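Local coordinates for universal stress protein MJ0577 (Methanocaldococcus jannaschii, PDB 1MJH) that binds ATP and one manganese ion in each subunit of its homodimer and belongs to the universal stress protein family, at residues 105-108 with 109-112; 81-84 with 85-89; 20-23 with 24-28; 90-94 with 95-99. All blocks are in the same frame, centred on the assembly; numbering follows the deposited sequence.

Contact 1. Residues 105-108 with 109-112; sequences VGIP and HEEI. With ATP (adenosine-5'-triphosphate), chain F.
Glu111 N donates to Ile107 O at 3.0 Å and Ile112 N to Pro108 O at 3.0 Å, and these backbone hydrogen bonds set the first turn of helix 108-118. Ile107 is the N-cap residue, and Pro108 suits the position after it, where a nitrogen without hydrogen costs the helix no bond.

A water adds a second polar link between Ile107 and Glu111. Ile107 N donates to it at 3.0 Å, and it donates in turn to Glu111 OE2 at 2.8 Å. The bend of Glu111 at chi2 (-76°) folds the carboxylate back toward the water. Gly106 tolerates no CB: it would jam against the carbonyl O of Val105 and run into that carboxylate.

The van der Waals contacts spread from the branches of Ile107. Its CG2, anti to the backbone N, lies beside the His109 ring, 3.9 Å from CE1, while CD1 lies on the Glu110 carboxylate, 3.3 Å from OE1. With an alanine in its place, the Glu110 chain and the His109 ring would probably lose the branches lying against them and turn more freely.

On the nucleotide side, Pro108 CG sits 3.5 Å from N6 of ATP and Ile112 CD1 3.9 Å from N3. Pro11 O and Val41 O, on nearby strands, are hydrogen-bonded to the ligand, whereas Pro108 and Ile112 only pack on it. The chemistry thus divides: water and carboxylates serve the outer side of the turn, whereas two carbon-rich residues give the adenine a largely apolar wall.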
loop_
_atom_site.group_PDB
_atom_site.type_symbol
_atom_site.label_atom_id
_atom_site.label_comp_id
_atom_site.label_asym_id
_atom_site.label_seq_id
_atom_site.Cartn_x
_atom_site.Cartn_y
_atom_site.Cartn_z
ATOM N N VAL B 105 7.023 -10.261 -21.526
ATOM C CA VAL B 105 6.823 -11.677 -21.195
ATOM C C VAL B 105 7.781 -11.989 -20.051
ATOM O O VAL B 105 8.982 -11.690 -20.118
ATOM C CB VAL B 105 7.106 -12.651 -22.376
ATOM C CG1 VAL B 105 6.956 -14.105 -21.910
ATOM C CG2 VAL B 105 6.169 -12.429 -23.552
ATOM N N GLY B 106 7.307 -12.633 -18.975
ATOM C CA GLY B 106 8.233 -12.933 -17.883
ATOM C C GLY B 106 7.459 -13.366 -16.620
ATOM O O GLY B 106 6.355 -13.861 -16.761
ATOM N N ILE B 107 8.143 -13.386 -15.510
ATOM C CA ILE B 107 7.487 -13.757 -14.236
ATOM C C ILE B 107 6.875 -12.460 -13.697
ATOM O O ILE B 107 7.603 -11.526 -13.393
ATOM C CB ILE B 107 8.575 -14.321 -13.311
ATOM C CG1 ILE B 107 9.281 -15.556 -13.911
ATOM C CG2 ILE B 107 7.906 -14.738 -12.000
ATOM C CD1 ILE B 107 10.403 -16.094 -13.038
ATOM N N PRO B 108 5.552 -12.369 -13.480
ATOM C CA PRO B 108 4.944 -11.102 -13.098
ATOM C C PRO B 108 5.572 -10.434 -11.901
ATOM O O PRO B 108 5.926 -9.235 -11.978
ATOM C CB PRO B 108 3.479 -11.496 -12.817
ATOM C CG PRO B 108 3.291 -12.551 -13.920
ATOM C CD PRO B 108 4.556 -13.413 -13.817
ATOM N N HIS B 109 5.744 -11.103 -10.749
ATOM C CA HIS B 109 6.241 -10.345 -9.596
ATOM C C HIS B 109 7.670 -9.837 -9.796
ATOM O O HIS B 109 7.986 -8.716 -9.420
ATOM C CB HIS B 109 6.129 -11.130 -8.282
ATOM C CG HIS B 109 7.153 -12.224 -8.085
ATOM N ND1 HIS B 109 6.916 -13.530 -8.450
ATOM C CD2 HIS B 109 8.395 -12.193 -7.543
ATOM C CE1 HIS B 109 7.974 -14.290 -8.150
ATOM N NE2 HIS B 109 8.851 -13.498 -7.623
ATOM N N GLU B 110 8.463 -10.618 -10.527
ATOM C CA GLU B 110 9.852 -10.174 -10.794
ATOM C C GLU B 110 9.928 -8.993 -11.714
ATOM O O GLU B 110 10.700 -8.072 -11.475
ATOM C CB GLU B 110 10.654 -11.369 -11.355
ATOM C CG GLU B 110 10.781 -12.513 -10.370
ATOM C CD GLU B 110 11.783 -13.596 -10.717
ATOM O OE1 GLU B 110 12.263 -13.667 -11.863
ATOM O OE2 GLU B 110 12.120 -14.425 -9.842
ATOM N N GLU B 111 9.084 -8.957 -12.774
ATOM C CA GLU B 111 9.099 -7.829 -13.670
ATOM C C GLU B 111 8.560 -6.573 -13.038
ATOM O O GLU B 111 9.015 -5.455 -13.341
ATOM C CB GLU B 111 8.306 -8.140 -14.973
ATOM C CG GLU B 111 8.946 -9.274 -15.776
ATOM C CD GLU B 111 10.188 -8.764 -16.498
ATOM O OE1 GLU B 111 10.397 -7.562 -16.686
ATOM O OE2 GLU B 111 10.957 -9.680 -16.861
ATOM N N ILE B 112 7.529 -6.695 -12.162
ATOM C CA ILE B 112 7.023 -5.478 -11.507
ATOM C C ILE B 112 8.098 -4.845 -10.650
ATOM O O ILE B 112 8.309 -3.644 -10.673
ATOM C CB ILE B 112 5.770 -5.826 -10.687
ATOM C CG1 ILE B 112 4.667 -6.302 -11.650
ATOM C CG2 ILE B 112 5.301 -4.644 -9.825
ATOM C CD1 ILE B 112 3.468 -6.958 -10.901
HETATM P PG ATP F . -2.501 -15.677 -7.609
HETATM O O1G ATP F . -1.494 -15.754 -6.515
HETATM O O2G ATP F . -1.859 -15.211 -8.793
HETATM O O3G ATP F . -3.202 -16.949 -7.835
HETATM P PB ATP F . -4.483 -13.490 -7.636
HETATM O O1B ATP F . -5.801 -13.478 -6.988
HETATM O O2B ATP F . -4.622 -13.629 -9.089
HETATM O O3B ATP F . -3.590 -14.624 -7.007
HETATM P PA ATP F . -2.394 -11.371 -7.827
HETATM O O1A ATP F . -1.427 -11.370 -6.757
HETATM O O2A ATP F . -2.000 -11.918 -9.080
HETATM O O3A ATP F . -3.738 -12.130 -7.264
HETATM O "O5'" ATP F . -3.046 -9.988 -8.211
HETATM C "C5'" ATP F . -2.682 -8.842 -7.399
HETATM C "C4'" ATP F . -2.381 -7.663 -8.305
HETATM O "O4'" ATP F . -1.091 -7.949 -8.980
HETATM C "C3'" ATP F . -3.334 -7.407 -9.462
HETATM O "O3'" ATP F . -4.516 -6.695 -9.068
HETATM C "C2'" ATP F . -2.412 -6.601 -10.410
HETATM O "O2'" ATP F . -2.329 -5.242 -9.937
HETATM C "C1'" ATP F . -1.070 -7.357 -10.229
HETATM N N9 ATP F . -0.821 -8.359 -11.256
HETATM C C8 ATP F . -1.046 -9.690 -11.228
HETATM N N7 ATP F . -0.626 -10.329 -12.303
HETATM C C5 ATP F . -0.158 -9.380 -13.082
HETATM C C6 ATP F . 0.408 -9.456 -14.344
HETATM N N6 ATP F . 0.521 -10.624 -14.977
HETATM N N1 ATP F . 0.808 -8.312 -14.892
HETATM C C2 ATP F . 0.705 -7.117 -14.225
HETATM N N3 ATP F . 0.179 -6.946 -12.999
HETATM C C4 ATP F . -0.247 -8.141 -12.532
HETATM O O HOH W 1 10.867 -12.247 -15.629
#

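Contact 2. Residues 81-84 with 85-89; sequences AKNK and MENIK
Glu86 has CG anti to its carbonyl carbon and a bend at chi2 (-56°), which curls the chain back over the turn before it until CG lies 3.2 Å from Lys82 O. A water then closes the loop, donating to Lys82 O at 2.8 Å and to Glu86 OE2. Because Glu86 N also donates to Lys82 O, at 2.9 Å, that carbonyl serves two donors, an easy arrangement on a solvent-facing side where a long acidic chain can reach back. The ammonium group of Lys82 turns elsewhere, to a salt bridge with Glu79.

Met85 bends at chi2 (-73°) and again at chi3. Its CG stays 3.2 Å from Ala81 O, but the flexible thioether end swings off the helix to pack on Leu38, His40 and Ile103. Ala81 is small enough to sit close to the same sheet. Ile88 follows on this buried side, its CG1 3.4 Å from Lys84 O.

Outward, Asn83 and Asn87 stand one turn apart, their amide planes 75° from each other and their ND2 atoms 3.8 Å apart. The backbone bond beneath them, Asn87 N to Asn83 O, is weak, whereas Ile88 N to Lys84 O is sound at 3.2 Å.

Apolar residues on one side and amides and charges on the other make this an amphipathic helix, of the kind that covers a face of the parallel beta-sheet in the alpha/beta fold of universal stress proteins.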
loop_
_atom_site.group_PDB
_atom_site.type_symbol
_atom_site.label_atom_id
_atom_site.label_comp_id
_atom_site.label_asym_id
_atom_site.label_seq_id
_atom_site.Cartn_x
_atom_site.Cartn_y
_atom_site.Cartn_z
ATOM N N ALA B 81 -3.445 -8.518 -25.449
ATOM C CA ALA B 81 -3.412 -7.602 -24.327
ATOM C C ALA B 81 -3.363 -6.122 -24.718
ATOM O O ALA B 81 -3.611 -5.208 -23.954
ATOM C CB ALA B 81 -2.141 -7.750 -23.483
ATOM N N LYS B 82 -3.082 -5.849 -25.989
ATOM C CA LYS B 82 -2.943 -4.521 -26.516
ATOM C C LYS B 82 -4.245 -3.754 -26.513
ATOM O O LYS B 82 -4.197 -2.552 -26.174
ATOM C CB LYS B 82 -2.352 -4.620 -27.936
ATOM C CG LYS B 82 -0.837 -4.629 -27.903
ATOM C CD LYS B 82 -0.216 -4.749 -29.301
ATOM C CE LYS B 82 1.299 -4.623 -29.178
ATOM N NZ LYS B 82 2.001 -5.548 -30.126
ATOM N N ASN B 83 -5.368 -4.396 -26.855
ATOM C CA ASN B 83 -6.606 -3.599 -26.859
ATOM C C ASN B 83 -6.999 -3.166 -25.445
ATOM O O ASN B 83 -7.421 -2.048 -25.194
ATOM C CB ASN B 83 -7.811 -4.345 -27.465
ATOM C CG ASN B 83 -9.025 -3.406 -27.465
ATOM O OD1 ASN B 83 -8.969 -2.351 -28.101
ATOM N ND2 ASN B 83 -10.127 -3.709 -26.777
ATOM N N LYS B 84 -6.806 -4.067 -24.469
ATOM C CA LYS B 84 -7.108 -3.667 -23.085
ATOM C C LYS B 84 -6.213 -2.539 -22.653
ATOM O O LYS B 84 -6.647 -1.586 -22.001
ATOM C CB LYS B 84 -7.028 -4.884 -22.146
ATOM C CG LYS B 84 -8.235 -5.805 -22.273
ATOM C CD LYS B 84 -8.068 -7.155 -21.613
ATOM C CE LYS B 84 -7.663 -8.211 -22.652
ATOM N NZ LYS B 84 -7.458 -9.528 -22.001
ATOM N N MET B 85 -4.903 -2.603 -22.948
ATOM C CA MET B 85 -3.981 -1.562 -22.536
ATOM C C MET B 85 -4.296 -0.221 -23.183
ATOM O O MET B 85 -4.149 0.830 -22.554
ATOM C CB MET B 85 -2.553 -2.032 -22.859
ATOM C CG MET B 85 -2.007 -3.180 -22.013
ATOM S SD MET B 85 -1.552 -2.785 -20.277
ATOM C CE MET B 85 0.186 -2.351 -20.633
ATOM N N GLU B 86 -4.730 -0.250 -24.464
ATOM C CA GLU B 86 -5.078 1.025 -25.111
ATOM C C GLU B 86 -6.231 1.749 -24.455
ATOM O O GLU B 86 -6.223 2.981 -24.316
ATOM C CB GLU B 86 -5.425 0.725 -26.590
ATOM C CG GLU B 86 -4.228 0.376 -27.449
ATOM C CD GLU B 86 -3.118 1.403 -27.454
ATOM O OE1 GLU B 86 -3.376 2.626 -27.425
ATOM O OE2 GLU B 86 -1.909 1.060 -27.482
ATOM N N ASN B 87 -7.296 1.048 -24.033
ATOM C CA ASN B 87 -8.432 1.639 -23.364
ATOM C C ASN B 87 -7.947 2.261 -22.028
ATOM O O ASN B 87 -8.358 3.355 -21.688
ATOM C CB ASN B 87 -9.523 0.603 -23.072
ATOM C CG ASN B 87 -10.443 0.353 -24.272
ATOM O OD1 ASN B 87 -10.705 1.292 -25.038
ATOM N ND2 ASN B 87 -10.884 -0.888 -24.417
ATOM N N ILE B 88 -7.090 1.546 -21.277
ATOM C CA ILE B 88 -6.616 2.155 -20.012
ATOM C C ILE B 88 -5.726 3.382 -20.228
ATOM O O ILE B 88 -5.778 4.395 -19.555
ATOM C CB ILE B 88 -5.783 1.103 -19.224
ATOM C CG1 ILE B 88 -6.692 -0.100 -18.906
ATOM C CG2 ILE B 88 -5.266 1.768 -17.956
ATOM C CD1 ILE B 88 -5.857 -1.312 -18.470
ATOM N N LYS B 89 -4.814 3.236 -21.194
ATOM C CA LYS B 89 -3.921 4.352 -21.552
ATOM C C LYS B 89 -4.730 5.571 -21.947
ATOM O O LYS B 89 -4.442 6.663 -21.471
ATOM C CB LYS B 89 -2.989 3.893 -22.688
ATOM C CG LYS B 89 -2.191 5.037 -23.305
ATOM C CD LYS B 89 -0.997 4.505 -24.084
ATOM C CE LYS B 89 -0.058 5.642 -24.448
ATOM N NZ LYS B 89 1.049 5.203 -25.321
HETATM O O HOH W 2 -1.724 -1.169 -26.406
#

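Contact 3. Residues 20-23 with 24-28; sequences IALK and HVKAF
Ala21 O accepts from two backbone donors: Val25 N at 3.1 Å, and His24 N, also at 3.1 Å but weak because its N-H...O angle is only 123°. The next bonds follow in sequence, Lys26 N on Leu22 O at 3.0 Å and Ala27 N, less straight, on Lys23 O.

The His24 ring meets the preceding turn by its edge. With CG anti to the carbonyl carbon (chi1 -67°), CD2 comes in the ring plane to 3.4 Å from Ile20 O. His24 ND1 is hydrogen-bonded to the Tyr5 hydroxyl of the second subunit, so histidine suits a place where a helix faces the dimer partner.

Helix 16-27 is the crossover of the beta-alpha-beta unit formed with strands 7-11 and 35-43, and its apolar residues look onto the sheet. Ala21, small and buried, packs on Tyr10 and lies near Gly127 of the ATP site. Val25 rests CG2 3.5 Å from Ala21 O and reaches Tyr10 and Ile125. Leu22 CD1 comes only to 4.5 Å from Val25 CB, and the leucine instead spreads toward Ile88 and Leu92.

Lys26 begins by lying over its own helix, CG 3.4 Å from Leu22 O, before bending at chi3 (58°) to carry NZ to a salt bridge with Glu91. Lys23 NZ stays 6.5 Å from Lys26 NZ, and the carboxylate on Lys26 would be expected to ease this like-charge pairing.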
loop_
_atom_site.group_PDB
_atom_site.type_symbol
_atom_site.label_atom_id
_atom_site.label_comp_id
_atom_site.label_asym_id
_atom_site.label_seq_id
_atom_site.Cartn_x
_atom_site.Cartn_y
_atom_site.Cartn_z
ATOM N N ILE B 20 -10.379 -1.844 -9.806
ATOM C CA ILE B 20 -10.580 -0.990 -8.664
ATOM C C ILE B 20 -9.331 -0.135 -8.438
ATOM O O ILE B 20 -9.430 1.052 -8.122
ATOM C CB ILE B 20 -10.902 -1.748 -7.353
ATOM C CG1 ILE B 20 -12.073 -2.710 -7.644
ATOM C CG2 ILE B 20 -11.316 -0.762 -6.260
ATOM C CD1 ILE B 20 -12.422 -3.581 -6.436
ATOM N N ALA B 21 -8.185 -0.770 -8.501
ATOM C CA ALA B 21 -6.908 -0.029 -8.311
ATOM C C ALA B 21 -6.758 1.075 -9.318
ATOM O O ALA B 21 -6.099 2.077 -9.015
ATOM C CB ALA B 21 -5.738 -1.026 -8.436
ATOM N N LEU B 22 -7.258 0.967 -10.569
ATOM C CA LEU B 22 -7.205 2.081 -11.508
ATOM C C LEU B 22 -7.874 3.310 -10.957
ATOM O O LEU B 22 -7.454 4.463 -11.228
ATOM C CB LEU B 22 -7.828 1.619 -12.848
ATOM C CG LEU B 22 -7.879 2.679 -13.940
ATOM C CD1 LEU B 22 -6.515 3.207 -14.288
ATOM C CD2 LEU B 22 -8.489 1.961 -15.179
ATOM N N LYS B 23 -9.000 3.166 -10.215
ATOM C CA LYS B 23 -9.661 4.293 -9.613
ATOM C C LYS B 23 -8.699 5.097 -8.712
ATOM O O LYS B 23 -8.802 6.324 -8.669
ATOM C CB LYS B 23 -10.880 3.893 -8.777
ATOM C CG LYS B 23 -11.882 3.044 -9.593
ATOM C CD LYS B 23 -13.055 2.668 -8.678
ATOM C CE LYS B 23 -14.300 2.257 -9.418
ATOM N NZ LYS B 23 -14.865 3.209 -10.417
ATOM N N HIS B 24 -7.862 4.359 -7.985
ATOM C CA HIS B 24 -6.898 5.004 -7.071
ATOM C C HIS B 24 -5.780 5.646 -7.858
ATOM O O HIS B 24 -5.380 6.768 -7.508
ATOM C CB HIS B 24 -6.323 3.977 -6.061
ATOM C CG HIS B 24 -7.433 3.527 -5.144
ATOM N ND1 HIS B 24 -7.504 4.031 -3.851
ATOM C CD2 HIS B 24 -8.445 2.642 -5.323
ATOM C CE1 HIS B 24 -8.578 3.482 -3.283
ATOM N NE2 HIS B 24 -9.205 2.635 -4.139
ATOM N N VAL B 25 -5.322 5.046 -8.956
ATOM C CA VAL B 25 -4.342 5.758 -9.796
ATOM C C VAL B 25 -4.890 7.111 -10.241
ATOM O O VAL B 25 -4.187 8.138 -10.231
ATOM C CB VAL B 25 -3.982 4.916 -11.032
ATOM C CG1 VAL B 25 -2.988 5.658 -11.955
ATOM C CG2 VAL B 25 -3.344 3.590 -10.561
ATOM N N LYS B 26 -6.136 7.110 -10.688
ATOM C CA LYS B 26 -6.785 8.371 -11.109
ATOM C C LYS B 26 -6.874 9.356 -9.981
ATOM O O LYS B 26 -6.669 10.584 -10.160
ATOM C CB LYS B 26 -8.175 8.067 -11.737
ATOM C CG LYS B 26 -7.992 7.263 -13.047
ATOM C CD LYS B 26 -9.329 6.760 -13.608
ATOM C CE LYS B 26 -10.338 7.855 -13.894
ATOM N NZ LYS B 26 -11.656 7.289 -14.367
ATOM N N ALA B 27 -7.115 8.901 -8.729
ATOM C CA ALA B 27 -7.176 9.811 -7.603
ATOM C C ALA B 27 -5.884 10.485 -7.242
ATOM O O ALA B 27 -5.874 11.517 -6.540
ATOM C CB ALA B 27 -7.819 9.083 -6.399
ATOM N N PHE B 28 -4.744 9.910 -7.668
ATOM C CA PHE B 28 -3.450 10.535 -7.393
ATOM C C PHE B 28 -3.211 11.742 -8.309
ATOM O O PHE B 28 -2.196 12.378 -8.121
ATOM C CB PHE B 28 -2.335 9.507 -7.542
ATOM C CG PHE B 28 -1.990 8.785 -6.276
ATOM C CD1 PHE B 28 -2.914 7.987 -5.636
ATOM C CD2 PHE B 28 -0.739 8.923 -5.677
ATOM C CE1 PHE B 28 -2.613 7.325 -4.464
ATOM C CE2 PHE B 28 -0.445 8.271 -4.504
ATOM C CZ PHE B 28 -1.377 7.474 -3.882
#

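Contact 4. Residues 90-94 with 95-99; sequences KELED and VGFKV
Leu92 and Phe97 lie across one another at a slant, with CD2 of the leucine 3.9 Å from CD2 of the ring. The ring turns its edge to the leucine backbone, so that Leu92 O lies near the ring plane, 3.6 Å from Phe97 CD2. Glu93 and Val99 cross at about a right angle: Val99 CG2 touches both stems, 3.6 Å from Leu92 CB and 3.8 Å from Glu93 CG. Beyond its stem the glutamate runs extended to a water, held by OE2 at 2.7 Å, which also accepts from Val99 N.

A Schellman motif brings these side chains together. Phe97 N donates to Leu92 O at 3.2 Å, and Gly96 N to Glu93 O at 2.9 Å, this donor standing above the carbonyl plane. Gly96 has a phi of 116°, where a CB would jam against the carbonyl O of Val95. Weak bonds from Val95 N and Gly96 N also converge on Leu92 O.

Chi1 of -59° sets Val95 CG1 anti to the carbonyl carbon, which leaves CG2 between the backbone N and the carbonyl carbon, with CG2 3.1 Å from Leu92 O. A glycine here would probably uncover that side of Leu92 O and let the helix end flex.

The turn thus reverses the chain from helix 66-95 into strand 98-106, with Leu92 wedged between Leu22 and Val25 of helix 16-27 and Val36 of strand 35-43, and Val99 on Leu38.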
loop_
_atom_site.group_PDB
_atom_site.type_symbol
_atom_site.label_atom_id
_atom_site.label_comp_id
_atom_site.label_asym_id
_atom_site.label_seq_id
_atom_site.Cartn_x
_atom_site.Cartn_y
_atom_site.Cartn_z
ATOM N N LYS B 90 -5.793 5.429 -22.754
ATOM C CA LYS B 90 -6.648 6.556 -23.075
ATOM C C LYS B 90 -7.389 7.113 -21.870
ATOM O O LYS B 90 -7.511 8.335 -21.772
ATOM C CB LYS B 90 -7.720 6.232 -24.129
ATOM C CG LYS B 90 -7.112 6.032 -25.518
ATOM C CD LYS B 90 -6.797 7.361 -26.185
ATOM C CE LYS B 90 -6.264 7.197 -27.601
ATOM N NZ LYS B 90 -5.709 8.494 -28.121
ATOM N N GLU B 91 -7.862 6.237 -20.975
ATOM C CA GLU B 91 -8.583 6.754 -19.783
ATOM C C GLU B 91 -7.621 7.620 -18.981
ATOM O O GLU B 91 -7.924 8.670 -18.436
ATOM C CB GLU B 91 -9.110 5.568 -18.945
ATOM C CG GLU B 91 -10.059 6.015 -17.813
ATOM C CD GLU B 91 -10.605 4.873 -16.973
ATOM O OE1 GLU B 91 -10.590 3.723 -17.462
ATOM O OE2 GLU B 91 -11.105 5.133 -15.841
ATOM N N LEU B 92 -6.368 7.121 -18.806
ATOM C CA LEU B 92 -5.404 7.870 -17.984
ATOM C C LEU B 92 -4.925 9.171 -18.640
ATOM O O LEU B 92 -4.720 10.173 -17.971
ATOM C CB LEU B 92 -4.175 6.966 -17.732
ATOM C CG LEU B 92 -4.485 5.772 -16.808
ATOM C CD1 LEU B 92 -3.266 4.848 -16.779
ATOM C CD2 LEU B 92 -4.828 6.284 -15.418
ATOM N N GLU B 93 -4.769 9.155 -19.956
ATOM C CA GLU B 93 -4.371 10.356 -20.694
ATOM C C GLU B 93 -5.436 11.421 -20.606
ATOM O O GLU B 93 -5.112 12.602 -20.464
ATOM C CB GLU B 93 -4.073 10.009 -22.171
ATOM C CG GLU B 93 -2.728 9.286 -22.273
ATOM C CD GLU B 93 -2.371 8.852 -23.685
ATOM O OE1 GLU B 93 -3.307 8.773 -24.513
ATOM O OE2 GLU B 93 -1.195 8.559 -23.988
ATOM N N ASP B 94 -6.701 10.990 -20.601
ATOM C CA ASP B 94 -7.823 11.897 -20.471
ATOM C C ASP B 94 -7.865 12.640 -19.153
ATOM O O ASP B 94 -8.233 13.823 -19.094
ATOM C CB ASP B 94 -9.157 11.153 -20.731
ATOM C CG ASP B 94 -10.304 12.113 -20.430
ATOM O OD1 ASP B 94 -10.490 13.056 -21.244
ATOM O OD2 ASP B 94 -10.983 11.970 -19.389
ATOM N N VAL B 95 -7.295 12.057 -18.085
ATOM C CA VAL B 95 -7.219 12.789 -16.830
ATOM C C VAL B 95 -5.949 13.622 -16.713
ATOM O O VAL B 95 -5.853 14.411 -15.766
ATOM C CB VAL B 95 -7.486 11.895 -15.618
ATOM C CG1 VAL B 95 -8.881 11.301 -15.799
ATOM C CG2 VAL B 95 -6.479 10.791 -15.455
ATOM N N GLY B 96 -5.054 13.533 -17.684
ATOM C CA GLY B 96 -3.919 14.460 -17.696
ATOM C C GLY B 96 -2.595 13.743 -17.526
ATOM O O GLY B 96 -1.560 14.391 -17.580
ATOM N N PHE B 97 -2.582 12.429 -17.315
ATOM C CA PHE B 97 -1.289 11.770 -17.141
ATOM C C PHE B 97 -0.551 11.600 -18.469
ATOM O O PHE B 97 -1.132 11.306 -19.508
ATOM C CB PHE B 97 -1.411 10.347 -16.565
ATOM C CG PHE B 97 -1.812 10.210 -15.129
ATOM C CD1 PHE B 97 -0.945 10.490 -14.122
ATOM C CD2 PHE B 97 -3.087 9.730 -14.827
ATOM C CE1 PHE B 97 -1.271 10.325 -12.769
ATOM C CE2 PHE B 97 -3.442 9.586 -13.494
ATOM C CZ PHE B 97 -2.548 9.867 -12.494
ATOM N N LYS B 98 0.790 11.513 -18.318
ATOM C CA LYS B 98 1.615 10.988 -19.410
ATOM C C LYS B 98 1.689 9.491 -19.145
ATOM O O LYS B 98 1.927 9.123 -17.983
ATOM C CB LYS B 98 3.032 11.564 -19.400
ATOM C CG LYS B 98 3.958 11.088 -20.505
ATOM C CD LYS B 98 5.356 11.646 -20.181
ATOM C CE LYS B 98 6.380 11.322 -21.252
ATOM N NZ LYS B 98 7.703 11.937 -20.921
ATOM N N VAL B 99 1.529 8.638 -20.138
ATOM C CA VAL B 99 1.527 7.204 -19.899
ATOM C C VAL B 99 2.540 6.462 -20.755
ATOM O O VAL B 99 2.546 6.583 -21.995
ATOM C CB VAL B 99 0.121 6.607 -20.235
ATOM C CG1 VAL B 99 0.153 5.086 -20.023
ATOM C CG2 VAL B 99 -1.010 7.312 -19.513
HETATM O O HOH W 3 0.900 9.789 -22.709
#

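How the contacts relate
Contacts 2 and 4 share helix 66-95, and contacts 4 and 1 mark the start and the end of strand 98-106. Contact 3 belongs to helix 16-27, which packs against the longer helix and touches both contacts there. Contact 1 stands apart, at least about 10 Å from the nearest atoms of the others, and its residues line the ATP pocket. All four are partly buried, but contact 2 has five exposed among its eight touching residues, contact 3 one. Contact 2 lies wholly within a helix; contact 1 forms the N-terminal start of one, contact 4 the C-terminal end. Water-bridged carboxylates recur in contacts 1, 2 and 4, whereas contact 3 has a buried histidine bonded to the second subunit.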